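PDB 6VVE: Dot/Icm T4SS effector from Legionella pneumophila, which is an effector kinase, probably delivered into host cells by the Dot/Icm type IV secretion system and activated there by host inositol hexakisphosphate. Local coordinates for residues A168-E171 / L172-G176. Sequence-based numbering, arbitrary orientation.
Sequences ALKE and LNDAG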
# COMPACT_ATOMS: atom_id res chain seq x y z
N ALA A 168 7.22 -3.26 -6.13
CA ALA A 168 6.80 -2.00 -5.51
C ALA A 168 6.45 -2.21 -4.04
O ALA A 168 6.79 -1.38 -3.18
CB ALA A 168 5.61 -1.41 -6.27
N LEU A 169 5.76 -3.31 -3.73
CA LEU A 169 5.42 -3.59 -2.33
C LEU A 169 6.68 -3.87 -1.52
O LEU A 169 6.76 -3.50 -0.33
CB LEU A 169 4.46 -4.76 -2.25
CG LEU A 169 4.02 -5.21 -0.86
CD1 LEU A 169 3.37 -4.06 -0.11
CD2 LEU A 169 3.06 -6.41 -0.97
N LYS A 170 7.67 -4.53 -2.13
CA LYS A 170 8.93 -4.78 -1.43
C LYS A 170 9.63 -3.48 -1.08
O LYS A 170 10.18 -3.34 0.02
CB LYS A 170 9.84 -5.65 -2.29
CG LYS A 170 11.17 -6.00 -1.63
CD LYS A 170 12.07 -6.79 -2.58
CE LYS A 170 13.39 -7.16 -1.91
NZ LYS A 170 14.11 -5.97 -1.39
N GLU A 171 9.64 -2.52 -2.00
CA GLU A 171 10.20 -1.20 -1.70
C GLU A 171 9.49 -0.59 -0.50
O GLU A 171 10.13 0.02 0.37
CB GLU A 171 10.07 -0.29 -2.93
CG GLU A 171 11.12 0.78 -3.03
CD GLU A 171 11.13 1.46 -4.40
OE1 GLU A 171 10.41 0.98 -5.30
OE2 GLU A 171 11.86 2.46 -4.56
N LEU A 172 8.18 -0.78 -0.41
CA LEU A 172 7.43 -0.33 0.76
C LEU A 172 7.87 -1.08 2.01
O LEU A 172 8.20 -0.47 3.04
CB LEU A 172 5.94 -0.52 0.51
CG LEU A 172 4.97 0.09 1.52
CD1 LEU A 172 4.91 1.60 1.34
CD2 LEU A 172 3.59 -0.54 1.39
N ASN A 173 7.91 -2.42 1.93
CA ASN A 173 8.29 -3.22 3.09
C ASN A 173 9.71 -2.91 3.53
O ASN A 173 10.00 -2.84 4.73
CB ASN A 173 8.15 -4.71 2.78
CG ASN A 173 6.72 -5.11 2.39
OD1 ASN A 173 6.51 -6.11 1.71
ND2 ASN A 173 5.74 -4.33 2.84
N ASP A 174 10.64 -2.73 2.57
CA ASP A 174 12.02 -2.45 2.93
C ASP A 174 12.14 -1.20 3.80
O ASP A 174 13.09 -1.09 4.58
CB ASP A 174 12.88 -2.28 1.67
CG ASP A 174 13.12 -3.60 0.96
OD1 ASP A 174 12.80 -4.66 1.53
OD2 ASP A 174 13.64 -3.58 -0.18
N ALA A 175 11.19 -0.27 3.68
CA ALA A 175 11.19 0.97 4.44
C ALA A 175 10.43 0.88 5.76
O ALA A 175 10.35 1.88 6.49
CB ALA A 175 10.59 2.09 3.58
N GLY A 176 9.89 -0.29 6.09
CA GLY A 176 9.18 -0.47 7.34
C GLY A 176 7.68 -0.26 7.29
O GLY A 176 7.05 -0.24 8.35
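Leu169 and Leu172 meet on the buried side of helix 159-174, in the last turns before the helix closes in a Schellman motif. Leu172 CD2 lies 3.8 Å from Leu169 CD1, and from there the two side chains spread to different neighbours. Leucine suits both places because its branched apolar end can touch its partner and a second element at once: Leu172 packs on Phe118 and Leu119 of helix 102-121, Leu169 on Trp232 of helix 231-239. Asn173 brings a polar group into this buried side, but its amide can both give and accept, with ND2 bonding to Tyr177 O and OD1 receiving Trp232 N. On the outer side Lys170 and Asp174 join one turn apart. The lysine chain projects outward, extended as far as CE, and bends only at its last torsion (chi4 -56°), which brings NZ to 2.7 Å from Asp174 OD2, on the syn lone pair of the carboxylate; Lys170 also makes a cation-pi contact with Trp232. Beneath the salt bridge, Asp174 N donates to Lys170 O at 2.7 Å. At the end, Gly176 takes a positive phi of 93°, where a side chain would jam against Ala175 O, and Gly176 N donates to Asn173 O at 2.9 Å.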